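Local structure of putative short-chain dehydrogenase/reductase (Burkholderia xenovorans, 5JY1) at residues M9-Q14 against G35-A40; G62-F67 against E87-L92; N105-E110 against G157-G162; R145-Y150 against N190-T195. The protein binds NAD and, as a member of the short-chain dehydrogenase/reductase family, is probably an oxidoreductase, perhaps acting on 3-oxoacyl substrates carried by acyl carrier protein. All blocks are in the same frame, centred on the assembly; numbering follows the deposited sequence. Where two conformers were deposited one is given.

Contact 1: M9-Q14 against G35-A40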
loop_
_atom_site.group_PDB
_atom_site.type_symbol
_atom_site.label_atom_id
_atom_site.label_comp_id
_atom_site.label_asym_id
_atom_site.label_seq_id
_atom_site.Cartn_x
_atom_site.Cartn_y
_atom_site.Cartn_z
ATOM N N MET A 9 13.443 -30.157 16.736
ATOM C CA MET A 9 13.880 -28.920 17.371
ATOM C C MET A 9 12.808 -27.845 17.237
ATOM O O MET A 9 12.492 -27.417 16.126
ATOM C CB MET A 9 15.195 -28.433 16.754
ATOM N N GLY A 10 12.248 -27.412 18.367
ATOM C CA GLY A 10 11.265 -26.346 18.332
ATOM C C GLY A 10 11.874 -25.036 17.869
ATOM O O GLY A 10 13.043 -24.745 18.108
ATOM N N LEU A 11 11.050 -24.225 17.203
ATOM C CA LEU A 11 11.525 -22.991 16.593
ATOM C C LEU A 11 11.820 -21.895 17.603
ATOM O O LEU A 11 12.466 -20.905 17.240
ATOM C CB LEU A 11 10.503 -22.485 15.573
ATOM C CG LEU A 11 10.405 -23.283 14.268
ATOM C CD1 LEU A 11 9.263 -22.783 13.406
ATOM C CD2 LEU A 11 11.725 -23.215 13.514
ATOM N N LEU A 12 11.367 -22.042 18.850
ATOM C CA LEU A 12 11.552 -21.007 19.864
ATOM C C LEU A 12 12.249 -21.560 21.102
ATOM O O LEU A 12 12.091 -21.017 22.200
ATOM C CB LEU A 12 10.214 -20.369 20.245
ATOM C CG LEU A 12 9.315 -19.890 19.102
ATOM C CD1 LEU A 12 8.010 -19.328 19.642
ATOM C CD2 LEU A 12 10.023 -18.855 18.239
ATOM N N GLU A 13 13.024 -22.634 20.944
ATOM C CA GLU A 13 13.719 -23.213 22.085
ATOM C C GLU A 13 14.637 -22.183 22.731
ATOM O O GLU A 13 15.268 -21.368 22.049
ATOM C CB GLU A 13 14.514 -24.448 21.658
ATOM C CG GLU A 13 13.668 -25.706 21.560
ATOM C CD GLU A 13 14.465 -26.918 21.124
ATOM O OE1 GLU A 13 15.702 -26.806 20.996
ATOM O OE2 GLU A 13 13.850 -27.985 20.906
ATOM N N GLN A 14 14.684 -22.215 24.064
ATOM C CA GLN A 14 15.487 -21.316 24.892
ATOM C C GLN A 14 15.097 -19.846 24.743
ATOM O O GLN A 14 15.850 -18.966 25.171
ATOM C CB GLN A 14 16.987 -21.489 24.623
ATOM C CG GLN A 14 17.577 -22.778 25.209
ATOM C CD GLN A 14 17.331 -23.985 24.333
ATOM O OE1 GLN A 14 17.614 -23.962 23.135
ATOM N NE2 GLN A 14 16.797 -25.049 24.923
ATOM N N GLY A 35 4.210 -22.287 23.145
ATOM C CA GLY A 35 4.590 -23.324 24.090
ATOM C C GLY A 35 5.039 -24.595 23.398
ATOM O O GLY A 35 6.001 -25.237 23.826
ATOM N N ASN A 36 4.362 -24.962 22.305
ATOM C CA ASN A 36 4.716 -26.175 21.577
ATOM C C ASN A 36 6.009 -26.021 20.784
ATOM O O ASN A 36 6.601 -27.030 20.388
ATOM C CB ASN A 36 3.572 -26.586 20.648
ATOM C CG ASN A 36 2.375 -27.140 21.404
ATOM O OD1 ASN A 36 2.527 -27.809 22.430
ATOM N ND2 ASN A 36 1.176 -26.855 20.906
ATOM N N GLU A 37 6.464 -24.789 20.548
ATOM C CA GLU A 37 7.753 -24.558 19.909
ATOM C C GLU A 37 8.886 -24.353 20.911
ATOM O O GLU A 37 9.988 -23.973 20.507
ATOM C CB GLU A 37 7.669 -23.358 18.954
ATOM C CG GLU A 37 6.730 -23.581 17.786
ATOM C CD GLU A 37 7.163 -24.724 16.883
ATOM O OE1 GLU A 37 8.381 -24.990 16.769
ATOM O OE2 GLU A 37 6.275 -25.361 16.281
ATOM N N GLY A 38 8.647 -24.591 22.200
ATOM C CA GLY A 38 9.707 -24.587 23.183
ATOM C C GLY A 38 9.918 -23.287 23.930
ATOM O O GLY A 38 10.824 -23.220 24.768
ATOM N N ALA A 39 9.127 -22.256 23.659
ATOM C CA ALA A 39 9.286 -21.008 24.389
ATOM C C ALA A 39 8.631 -21.118 25.757
ATOM O O ALA A 39 7.659 -21.854 25.945
ATOM C CB ALA A 39 8.668 -19.841 23.618
ATOM N N ALA A 40 9.192 -20.394 26.724
ATOM C CA ALA A 40 8.536 -20.171 28.002
ATOM C C ALA A 40 7.612 -18.979 27.818
ATOM O O ALA A 40 8.054 -17.919 27.359
ATOM C CB ALA A 40 9.559 -19.907 29.105
HETATM O O HOH W 1 13.281 -24.461 25.425
#
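The C-terminal end of helix 25-36, the first helix of the Rossmann fold, closes in a Schellman motif, and the N-terminal segment 9-14 folds over that turn just before strand 16-20 begins. Gly38, with positive phi, is the C-prime residue: Gly38 N bonds back to Gly35 O, and Ala39 N to Phe34 O. Glu37, just before Gly38, offers two acceptors to a type I turn running from Gly10 to Glu13. Its side chain is bent at chi2 (-62°) and lies alongside Leu11, so that Leu11 N reaches Glu37 OE1 at 2.8 Å in a nearly straight bond (173° at the hydrogen), Glu37 OE1 accepting through its anti lone pair. One residue on, Leu12 N meets the backbone Glu37 O at 2.9 Å, from above the carbonyl plane. The turn is braced internally by Gly10 N, which bonds Glu13 OE2 over 3.1 Å from above the carboxylate plane. Alongside these bonds the Leu12 side chain crosses Glu37 obliquely: Leu12 CB rests 3.7 Å from Ala39 CB, and Leu12 CG 3.8 Å from Glu37 CB. A beta carbon on Gly10 would clash with Glu37 O and one on Gly38 with Glu13 CG. A water accepts from Gln14 N and donates to Gly38 O, 2.8 Å away, an oxygen that also receives Arg64 NH1. Helix 227-239 borders the contact through Val236, which touches Leu11 and Glu37. Two consecutive amides of the turn are thus satisfied by one residue, and the N-H donated to Glu37 OE1 would tend to stabilise the ionised carboxylate.

Contact 2: G62-F67 against E87-L92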
loop_
_atom_site.group_PDB
_atom_site.type_symbol
_atom_site.label_atom_id
_atom_site.label_comp_id
_atom_site.label_asym_id
_atom_site.label_seq_id
_atom_site.Cartn_x
_atom_site.Cartn_y
_atom_site.Cartn_z
ATOM N N GLY A 62 3.372 -30.221 28.042
ATOM C CA GLY A 62 4.808 -30.369 28.129
ATOM C C GLY A 62 5.618 -29.101 27.975
ATOM O O GLY A 62 6.850 -29.183 27.923
ATOM N N GLY A 63 4.978 -27.932 27.903
ATOM C CA GLY A 63 5.683 -26.677 27.766
ATOM C C GLY A 63 5.909 -25.979 29.102
ATOM O O GLY A 63 5.612 -26.501 30.173
ATOM N N ARG A 64 6.466 -24.769 29.012
ATOM C CA ARG A 64 6.704 -23.926 30.175
ATOM C C ARG A 64 5.889 -22.647 30.050
ATOM O O ARG A 64 5.843 -22.026 28.984
ATOM C CB ARG A 64 8.186 -23.584 30.334
ATOM C CG ARG A 64 9.040 -24.715 30.886
ATOM C CD ARG A 64 10.503 -24.348 30.790
ATOM N NE ARG A 64 10.857 -24.043 29.407
ATOM C CZ ARG A 64 11.756 -23.133 29.045
ATOM N NH1 ARG A 64 12.005 -22.926 27.758
ATOM N NH2 ARG A 64 12.394 -22.423 29.967
ATOM N N SER A 65 5.243 -22.260 31.148
ATOM C CA SER A 65 4.386 -21.082 31.134
ATOM C C SER A 65 4.252 -20.538 32.550
ATOM O O SER A 65 4.449 -21.259 33.529
ATOM C CB SER A 65 3.008 -21.415 30.550
ATOM O OG SER A 65 2.214 -20.259 30.394
ATOM N N LEU A 66 3.919 -19.252 32.638
ATOM C CA LEU A 66 3.607 -18.620 33.918
ATOM C C LEU A 66 2.531 -17.572 33.691
ATOM O O LEU A 66 2.712 -16.653 32.885
ATOM C CB LEU A 66 4.845 -17.978 34.552
ATOM C CG LEU A 66 4.605 -17.303 35.910
ATOM C CD1 LEU A 66 4.240 -18.335 36.969
ATOM C CD2 LEU A 66 5.805 -16.492 36.345
ATOM N N PHE A 67 1.421 -17.704 34.404
ATOM C CA PHE A 67 0.413 -16.658 34.402
ATOM C C PHE A 67 0.886 -15.505 35.275
ATOM O O PHE A 67 1.290 -15.712 36.428
ATOM C CB PHE A 67 -0.927 -17.181 34.917
ATOM C CG PHE A 67 -1.880 -16.083 35.299
ATOM C CD1 PHE A 67 -2.477 -15.298 34.322
ATOM C CD2 PHE A 67 -2.152 -15.812 36.629
ATOM C CE1 PHE A 67 -3.345 -14.283 34.664
ATOM C CE2 PHE A 67 -3.020 -14.793 36.980
ATOM C CZ PHE A 67 -3.619 -14.026 35.989
ATOM N N GLU A 87 12.895 -12.160 35.444
ATOM C CA GLU A 87 13.250 -12.763 36.728
ATOM C C GLU A 87 12.985 -14.266 36.739
ATOM O O GLU A 87 13.810 -15.045 37.230
ATOM C CB GLU A 87 12.486 -12.062 37.850
ATOM C CG GLU A 87 12.955 -10.619 38.064
ATOM C CD GLU A 87 12.025 -9.788 38.939
ATOM O OE1 GLU A 87 11.024 -10.332 39.457
ATOM O OE2 GLU A 87 12.304 -8.578 39.105
ATOM N N GLN A 88 11.858 -14.697 36.170
ATOM C CA GLN A 88 11.483 -16.105 36.259
ATOM C C GLN A 88 12.197 -16.964 35.222
ATOM O O GLN A 88 12.546 -18.115 35.504
ATOM C CB GLN A 88 9.972 -16.252 36.105
ATOM C CG GLN A 88 9.195 -15.648 37.250
ATOM C CD GLN A 88 9.468 -16.363 38.551
ATOM O OE1 GLN A 88 9.407 -17.593 38.618
ATOM N NE2 GLN A 88 9.786 -15.600 39.594
ATOM N N PHE A 89 12.404 -16.444 34.012
ATOM C CA PHE A 89 12.921 -17.266 32.928
ATOM C C PHE A 89 14.232 -16.784 32.321
ATOM O O PHE A 89 14.789 -17.492 31.470
ATOM C CB PHE A 89 11.875 -17.386 31.808
ATOM C CG PHE A 89 10.659 -18.188 32.187
ATOM C CD1 PHE A 89 10.774 -19.510 32.581
ATOM C CD2 PHE A 89 9.394 -17.625 32.112
ATOM C CE1 PHE A 89 9.651 -20.254 32.918
ATOM C CE2 PHE A 89 8.267 -18.361 32.441
ATOM C CZ PHE A 89 8.396 -19.678 32.845
ATOM N N GLY A 90 14.721 -15.600 32.687
ATOM C CA GLY A 90 16.061 -15.187 32.330
ATOM C C GLY A 90 16.166 -14.183 31.203
ATOM O O GLY A 90 17.266 -13.666 30.969
ATOM N N SER A 91 15.074 -13.904 30.493
ATOM C CA SER A 91 15.093 -13.005 29.344
ATOM C C SER A 91 13.655 -12.654 28.985
ATOM O O SER A 91 12.705 -13.201 29.552
ATOM C CB SER A 91 15.804 -13.653 28.149
ATOM O OG SER A 91 15.181 -14.887 27.805
ATOM N N LEU A 92 13.499 -11.735 28.023
ATOM C CA LEU A 92 12.204 -11.523 27.363
ATOM C C LEU A 92 12.511 -11.289 25.887
ATOM O O LEU A 92 12.688 -10.149 25.449
ATOM C CB LEU A 92 11.407 -10.369 27.965
ATOM C CG LEU A 92 10.055 -10.179 27.259
ATOM C CD1 LEU A 92 9.263 -11.498 27.188
ATOM C CD2 LEU A 92 9.238 -9.077 27.945
#
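Strand 64-69 and the last turn of helix 75-89 face each other without a backbone bond, their nearest CA atoms, those of Leu66 and Gln88, being 8.6 Å apart. Side chains make the contact. Leu66 has CG anti to the backbone N (chi1 -179°), and its CD2 branch comes to 3.6 Å from Gln88 CG, the two side chains crossing at about a right angle; the Gln88 chain is bent at chi2, presenting CG to the leucine. Phe89 reaches across to the strand with its ring tip: Phe89 CE2 lies 4.0 Å from Leu66 CB, while Phe89 CZ comes 4.2 Å from Ser65 C, which sits at the ring edge near its plane. In the doubly wound Rossmann fold this strand is the outermost on its side of the parallel sheet, and the helix packs across it, with Phe89 also covering Ala40 and Ile42 of the adjoining strand 40-45. Gly90, with positive phi, leads the chain out of the helix. At the rim, Arg64 NH2 stands 4.2 Å from Phe89 CD1. Ser65 points its beta carbon away from the helix, and its hydroxyl OG bonds Val41 O.

Contact 3: N105-E110 against G157-G162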
loop_
_atom_site.group_PDB
_atom_site.type_symbol
_atom_site.label_atom_id
_atom_site.label_comp_id
_atom_site.label_asym_id
_atom_site.label_seq_id
_atom_site.Cartn_x
_atom_site.Cartn_y
_atom_site.Cartn_z
ATOM N N ASN A 105 -20.517 -0.798 18.978
ATOM C CA ASN A 105 -20.538 -0.667 17.519
ATOM C C ASN A 105 -21.590 0.368 17.152
ATOM O O ASN A 105 -22.774 0.060 17.022
ATOM C CB ASN A 105 -20.846 -2.005 16.861
ATOM C CG ASN A 105 -19.847 -3.069 17.228
ATOM O OD1 ASN A 105 -18.642 -2.808 17.281
ATOM N ND2 ASN A 105 -20.337 -4.277 17.491
ATOM N N VAL A 106 -21.153 1.621 16.994
ATOM C CA VAL A 106 -22.045 2.740 16.716
ATOM C C VAL A 106 -21.415 3.585 15.617
ATOM O O VAL A 106 -20.210 3.527 15.373
ATOM C CB VAL A 106 -22.326 3.613 17.968
ATOM C CG1 VAL A 106 -23.100 2.817 19.018
ATOM C CG2 VAL A 106 -21.026 4.164 18.553
ATOM N N LEU A 107 -22.254 4.382 14.957
ATOM C CA LEU A 107 -21.777 5.261 13.895
ATOM C C LEU A 107 -20.725 6.227 14.423
ATOM O O LEU A 107 -20.705 6.570 15.609
ATOM C CB LEU A 107 -22.944 6.042 13.290
ATOM C CG LEU A 107 -24.029 5.188 12.638
ATOM C CD1 LEU A 107 -25.256 6.035 12.371
ATOM C CD2 LEU A 107 -23.525 4.567 11.343
ATOM N N LEU A 108 -19.846 6.670 13.516
ATOM C CA LEU A 108 -18.690 7.466 13.918
ATOM C C LEU A 108 -19.105 8.719 14.679
ATOM O O LEU A 108 -18.482 9.073 15.691
ATOM C CB LEU A 108 -17.866 7.835 12.683
ATOM C CG LEU A 108 -16.636 8.727 12.882
ATOM C CD1 LEU A 108 -15.621 8.067 13.801
ATOM C CD2 LEU A 108 -16.026 9.068 11.523
ATOM N N GLU A 109 -20.143 9.413 14.205
ATOM C CA GLU A 109 -20.612 10.607 14.899
ATOM C C GLU A 109 -21.271 10.286 16.237
ATOM O O GLU A 109 -21.496 11.205 17.029
ATOM C CB GLU A 109 -21.580 11.411 14.018
ATOM C CG GLU A 109 -22.916 10.738 13.717
ATOM C CD GLU A 109 -22.888 9.889 12.451
ATOM O OE1 GLU A 109 -23.967 9.632 11.882
ATOM O OE2 GLU A 109 -21.791 9.479 12.021
ATOM N N GLU A 110 -21.555 9.013 16.521
ATOM C CA GLU A 110 -22.125 8.600 17.795
ATOM C C GLU A 110 -21.104 8.022 18.769
ATOM O O GLU A 110 -21.435 7.849 19.951
ATOM C CB GLU A 110 -23.250 7.583 17.563
ATOM C CG GLU A 110 -24.460 8.192 16.872
ATOM C CD GLU A 110 -25.553 7.182 16.595
ATOM O OE1 GLU A 110 -25.634 6.174 17.330
ATOM O OE2 GLU A 110 -26.335 7.403 15.642
ATOM N N GLY A 157 -11.722 0.967 6.534
ATOM C CA GLY A 157 -12.491 1.949 7.281
ATOM C C GLY A 157 -13.811 1.370 7.750
ATOM O O GLY A 157 -14.864 1.982 7.568
ATOM N N ALA A 158 -13.768 0.179 8.346
ATOM C CA ALA A 158 -14.989 -0.569 8.615
ATOM C C ALA A 158 -15.976 0.245 9.447
ATOM O O ALA A 158 -15.600 0.905 10.420
ATOM C CB ALA A 158 -14.657 -1.876 9.334
ATOM N N TRP A 159 -17.248 0.192 9.040
ATOM C CA TRP A 159 -18.322 0.887 9.740
ATOM C C TRP A 159 -18.387 0.465 11.204
ATOM O O TRP A 159 -18.129 -0.691 11.553
ATOM C CB TRP A 159 -19.678 0.584 9.099
ATOM C CG TRP A 159 -19.935 1.179 7.744
ATOM C CD1 TRP A 159 -19.387 0.788 6.551
ATOM C CD2 TRP A 159 -20.871 2.223 7.434
ATOM N NE1 TRP A 159 -19.903 1.548 5.526
ATOM C CE2 TRP A 159 -20.814 2.435 6.040
ATOM C CE3 TRP A 159 -21.737 3.010 8.204
ATOM C CZ2 TRP A 159 -21.596 3.404 5.396
ATOM C CZ3 TRP A 159 -22.513 3.977 7.561
ATOM C CH2 TRP A 159 -22.439 4.157 6.170
ATOM N N LEU A 160 -18.748 1.425 12.058
ATOM C CA LEU A 160 -19.061 1.252 13.475
ATOM C C LEU A 160 -17.823 1.026 14.330
ATOM O O LEU A 160 -17.961 0.850 15.550
ATOM C CB LEU A 160 -20.051 0.098 13.731
ATOM C CG LEU A 160 -21.329 0.053 12.883
ATOM C CD1 LEU A 160 -22.217 -1.121 13.286
ATOM C CD2 LEU A 160 -22.097 1.368 12.988
ATOM N N HIS A 161 -16.620 1.047 13.743
ATOM C CA HIS A 161 -15.373 0.763 14.443
ATOM C C HIS A 161 -14.392 1.928 14.364
ATOM O O HIS A 161 -13.180 1.722 14.449
ATOM C CB HIS A 161 -14.715 -0.499 13.881
ATOM C CG HIS A 161 -15.516 -1.746 14.081
ATOM N ND1 HIS A 161 -15.186 -2.939 13.474
ATOM C CD2 HIS A 161 -16.614 -1.995 14.831
ATOM C CE1 HIS A 161 -16.055 -3.868 13.834
ATOM N NE2 HIS A 161 -16.933 -3.322 14.657
ATOM N N GLY A 162 -14.901 3.159 14.213
ATOM C CA GLY A 162 -14.024 4.292 13.926
ATOM C C GLY A 162 -12.894 4.473 14.928
ATOM O O GLY A 162 -11.758 4.771 14.549
HETATM O O HOH W 2 -17.639 4.223 13.977
#
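Two loops at the C-terminal side of the Rossmann sheet meet here: segment 105-110, which leads toward helix 113-141, and a type II turn from Ala158 to His161 that runs into helix 162-182, the helix bearing the NAD-binding Tyr164 and Lys168. The backbones approach through two CA-H...O contacts, Leu160 giving its CA to one and its O to the other. Leu160 CA lies 3.2 Å from Val106 O, and Asn105 CA 3.6 Å from Leu160 O. A water lies within hydrogen-bonding distance of Val106 O and accepts from Gly162 N at 2.9 Å. Apolar packing centres on Leu107 and Leu160, which lie side by side and point the same way, with Leu107 CD2 at 3.9 Å from Leu160 CD2. The same methyl sits in the plane of the Trp159 ring, at its edge, 3.9 Å from Trp159 CE3. Glu181 of a third subunit receives Leu108 N and Leu160 N, one carboxylate oxygen each, so a neighbouring chain ties the two loops together. Among polar side chains, His161 ND1 bonds Asp153 OD2, which would hold the ring's rotation. At the ring's edge the Asn105 amide, its plane turned 50° from the imidazole, brings Asn105 OD1 to 3.2 Å from His161 NE2.

Contact 4: R145-Y150 against N190-T195. With NAD (nicotinamide-adenine-dinucleotide), chain E.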
loop_
_atom_site.group_PDB
_atom_site.type_symbol
_atom_site.label_atom_id
_atom_site.label_comp_id
_atom_site.label_asym_id
_atom_site.label_seq_id
_atom_site.Cartn_x
_atom_site.Cartn_y
_atom_site.Cartn_z
ATOM N N ARG A 145 12.094 -9.901 19.172
ATOM C CA ARG A 145 11.002 -10.043 18.213
ATOM C C ARG A 145 9.762 -9.427 18.833
ATOM O O ARG A 145 9.320 -9.866 19.901
ATOM C CB ARG A 145 10.738 -11.515 17.862
ATOM C CG ARG A 145 11.925 -12.228 17.254
ATOM C CD ARG A 145 12.084 -11.839 15.784
ATOM N NE ARG A 145 13.111 -12.611 15.097
ATOM C CZ ARG A 145 14.409 -12.318 15.076
ATOM N NH1 ARG A 145 14.881 -11.253 15.719
ATOM N NH2 ARG A 145 15.242 -13.108 14.399
ATOM N N ILE A 146 9.206 -8.407 18.180
ATOM C CA ILE A 146 7.967 -7.787 18.629
ATOM C C ILE A 146 6.914 -8.021 17.556
ATOM O O ILE A 146 7.151 -7.729 16.378
ATOM C CB ILE A 146 8.155 -6.285 18.915
ATOM C CG1 ILE A 146 9.181 -6.115 20.049
ATOM C CG2 ILE A 146 6.817 -5.623 19.278
ATOM C CD1 ILE A 146 9.571 -4.662 20.346
ATOM N N VAL A 147 5.767 -8.565 17.962
ATOM C CA VAL A 147 4.656 -8.868 17.056
ATOM C C VAL A 147 3.463 -8.051 17.526
ATOM O O VAL A 147 2.908 -8.321 18.601
ATOM C CB VAL A 147 4.302 -10.366 17.053
ATOM C CG1 VAL A 147 3.252 -10.675 15.977
ATOM C CG2 VAL A 147 5.546 -11.247 16.876
ATOM N N ASN A 148 3.055 -7.065 16.730
ATOM C CA ASN A 148 1.875 -6.273 17.040
ATOM C C ASN A 148 0.702 -6.753 16.195
ATOM O O ASN A 148 0.878 -7.405 15.168
ATOM C CB ASN A 148 2.138 -4.785 16.792
ATOM C CG ASN A 148 3.168 -4.226 17.742
ATOM O OD1 ASN A 148 3.281 -4.692 18.877
ATOM N ND2 ASN A 148 3.932 -3.231 17.291
ATOM N N PHE A 149 -0.511 -6.460 16.654
ATOM C CA PHE A 149 -1.723 -6.859 15.950
ATOM C C PHE A 149 -2.519 -5.626 15.558
ATOM O O PHE A 149 -2.839 -4.791 16.407
ATOM C CB PHE A 149 -2.580 -7.798 16.801
ATOM C CG PHE A 149 -2.106 -9.223 16.783
ATOM C CD1 PHE A 149 -2.526 -10.089 15.793
ATOM C CD2 PHE A 149 -1.221 -9.687 17.735
ATOM C CE1 PHE A 149 -2.088 -11.405 15.758
ATOM C CE2 PHE A 149 -0.782 -11.003 17.711
ATOM C CZ PHE A 149 -1.217 -11.864 16.723
ATOM N N TYR A 150 -2.831 -5.509 14.271
ATOM C CA TYR A 150 -3.731 -4.451 13.838
ATOM C C TYR A 150 -4.918 -5.146 13.178
ATOM O O TYR A 150 -5.244 -6.279 13.557
ATOM C CB TYR A 150 -3.007 -3.420 12.951
ATOM C CG TYR A 150 -2.742 -3.795 11.504
ATOM C CD1 TYR A 150 -1.829 -4.791 11.172
ATOM C CD2 TYR A 150 -3.370 -3.107 10.468
ATOM C CE1 TYR A 150 -1.578 -5.115 9.838
ATOM C CE2 TYR A 150 -3.132 -3.417 9.153
ATOM C CZ TYR A 150 -2.240 -4.419 8.839
ATOM O OH TYR A 150 -2.017 -4.718 7.523
ATOM N N ASN A 190 7.078 -6.245 13.647
ATOM C CA ASN A 190 6.160 -6.494 12.541
ATOM C C ASN A 190 4.734 -6.517 13.080
ATOM O O ASN A 190 4.511 -6.672 14.281
ATOM C CB ASN A 190 6.504 -7.818 11.839
ATOM C CG ASN A 190 7.867 -7.782 11.164
ATOM O OD1 ASN A 190 8.019 -7.206 10.081
ATOM N ND2 ASN A 190 8.864 -8.408 11.789
ATOM N N ALA A 191 3.757 -6.376 12.184
ATOM C CA ALA A 191 2.364 -6.339 12.602
ATOM C C ALA A 191 1.549 -7.332 11.784
ATOM O O ALA A 191 1.712 -7.427 10.566
ATOM C CB ALA A 191 1.768 -4.923 12.463
ATOM N N ILE A 192 0.674 -8.069 12.466
ATOM C CA ILE A 192 -0.221 -9.032 11.829
ATOM C C ILE A 192 -1.639 -8.483 11.872
ATOM O O ILE A 192 -2.079 -7.959 12.902
ATOM C CB ILE A 192 -0.159 -10.402 12.536
ATOM C CG1 ILE A 192 1.201 -11.068 12.295
ATOM C CG2 ILE A 192 -1.323 -11.297 12.095
ATOM C CD1 ILE A 192 1.380 -12.362 13.085
ATOM N N ALA A 193 -2.351 -8.611 10.751
ATOM C CA ALA A 193 -3.784 -8.332 10.666
ATOM C C ALA A 193 -4.509 -9.670 10.554
ATOM O O ALA A 193 -4.658 -10.220 9.450
ATOM C CB ALA A 193 -4.100 -7.434 9.465
ATOM N N PRO A 194 -4.950 -10.239 11.659
ATOM C CA PRO A 194 -5.540 -11.579 11.634
ATOM C C PRO A 194 -7.054 -11.545 11.544
ATOM O O PRO A 194 -7.679 -10.533 11.878
ATOM C CB PRO A 194 -5.092 -12.155 12.982
ATOM C CG PRO A 194 -5.241 -10.922 13.906
ATOM C CD PRO A 194 -4.840 -9.719 13.036
ATOM N N THR A 195 -7.663 -12.640 11.100
ATOM C CA THR A 195 -9.056 -12.911 11.423
ATOM C C THR A 195 -9.132 -14.334 11.945
ATOM O O THR A 195 -8.432 -15.218 11.444
ATOM C CB THR A 195 -10.014 -12.722 10.233
ATOM O OG1 THR A 195 -9.755 -13.705 9.218
ATOM C CG2 THR A 195 -9.850 -11.339 9.640
HETATM P PA NAD E . -10.576 -11.547 22.429
HETATM O O1A NAD E . -11.658 -10.578 22.797
HETATM O O2A NAD E . -11.093 -12.940 22.100
HETATM O O5B NAD E . -9.428 -11.649 23.638
HETATM C C5B NAD E . -9.025 -10.451 24.204
HETATM C C4B NAD E . -8.096 -10.784 25.442
HETATM O O4B NAD E . -7.620 -9.678 25.903
HETATM C C3B NAD E . -8.991 -11.387 26.580
HETATM O O3B NAD E . -8.388 -12.529 27.107
HETATM C C2B NAD E . -9.056 -10.265 27.588
HETATM O O2B NAD E . -9.372 -10.790 28.968
HETATM C C1B NAD E . -7.847 -9.743 27.495
HETATM N N9A NAD E . -7.813 -8.393 28.025
HETATM C C8A NAD E . -8.774 -7.474 27.902
HETATM N N7A NAD E . -8.374 -6.382 28.522
HETATM C C5A NAD E . -7.163 -6.621 29.032
HETATM C C6A NAD E . -6.310 -5.807 29.780
HETATM N N6A NAD E . -6.347 -4.442 30.285
HETATM N N1A NAD E . -5.143 -6.276 30.178
HETATM C C2A NAD E . -4.778 -7.561 29.854
HETATM N N3A NAD E . -5.602 -8.362 29.137
HETATM C C4A NAD E . -6.810 -7.864 28.723
HETATM O O3 NAD E . -9.758 -10.918 21.140
HETATM P PN NAD E . -9.352 -11.641 19.734
HETATM O O1N NAD E . -10.586 -11.732 18.849
HETATM O O2N NAD E . -8.746 -13.044 19.914
HETATM O O5D NAD E . -8.281 -10.622 18.988
HETATM C C5D NAD E . -6.942 -10.554 19.476
HETATM C C4D NAD E . -6.138 -9.477 18.677
HETATM O O4D NAD E . -6.329 -9.634 17.368
HETATM C C3D NAD E . -6.690 -8.090 19.024
HETATM O O3D NAD E . -5.708 -7.169 19.047
HETATM C C2D NAD E . -7.668 -7.805 17.858
HETATM O O2D NAD E . -7.873 -6.333 17.797
HETATM C C1D NAD E . -7.042 -8.301 16.811
HETATM N N1N NAD E . -7.949 -8.682 15.739
HETATM C C2N NAD E . -8.673 -9.831 15.812
HETATM C C3N NAD E . -9.546 -10.194 14.783
HETATM C C7N NAD E . -10.359 -11.465 14.855
HETATM O O7N NAD E . -10.973 -11.866 13.879
HETATM N N7N NAD E . -10.419 -12.202 16.056
HETATM C C4N NAD E . -9.672 -9.377 13.688
HETATM C C5N NAD E . -8.951 -8.239 13.608
HETATM C C6N NAD E . -8.073 -7.884 14.643
HETATM O O HOH W 3 8.112 -9.628 14.421
#
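A backbone oxygen, Pro194 O, lies only 2.9 Å from C4N of the bound NAD, the nicotinamide carbon that carries hydride in NAD-dependent dehydrogenases. It stands where strands 145-149 and 190-194, parallel neighbours in the Rossmann sheet, run out toward the cofactor. Four hydrogen bonds join them, from Asn190 N to Ile146 O, Asn148 N to Asn190 O, Ile192 N to Asn148 O and Tyr150 N to Ile192 O. The middle two lie in the carbonyl plane, and the Ile192 N to Asn148 O bond measures 2.8 Å; the last, at 2.9 Å between Tyr150 N and Ile192 O, comes from above the plane. On one face Val147 CG1 touches Ile192 CD1, and the Phe149 ring lies beside Ile192, with Phe149 CE1 3.7 Å from Ile192 CG2. The edge of this ring meets proline: Phe149 CD1 is 3.4 Å from Pro194 CG. Tyr150 takes the crowded chi1 position (78°), which lays its ring over Ala193. Ala193 CB sits 3.8 Å from the ring centroid in a CH-pi contact, and Tyr150 OH bonds Glu155 OE2. On the Asn148 face, Asn97 and Thr175 hold the amide. Lys168 NZ bonds both Phe149 O and NAD. Tyr150 O, buried and without a hydrogen-bond partner, lies 3.4 Å from NAD C6N. Two carbonyl oxygens beside the nicotinamide ring would be expected to favour its positively charged, oxidised form.

The four contacts lie in different parts of one Rossmann domain. Contacts 1 and 2 come first along the chain and touch one another, centres 11 Å apart: a probable hydrogen bond ties the end of helix 25-36 to the outermost strand 64-69, and Ala40 packing on Phe89 joins strand 40-45 to helix 75-89. Contact 4 lies in the core of the same sheet, its centre 22 Å from that of contact 2, and meets NAD. Contact 3 is on the opposite side of the chain's centre from contacts 1 and 2, about 40 Å from each between centres, and its segments alternate with those of contact 4. Contacts 1 and 2 thus occupy one end of the domain, contact 4 the cofactor site, and contact 3 a place where another subunit packs.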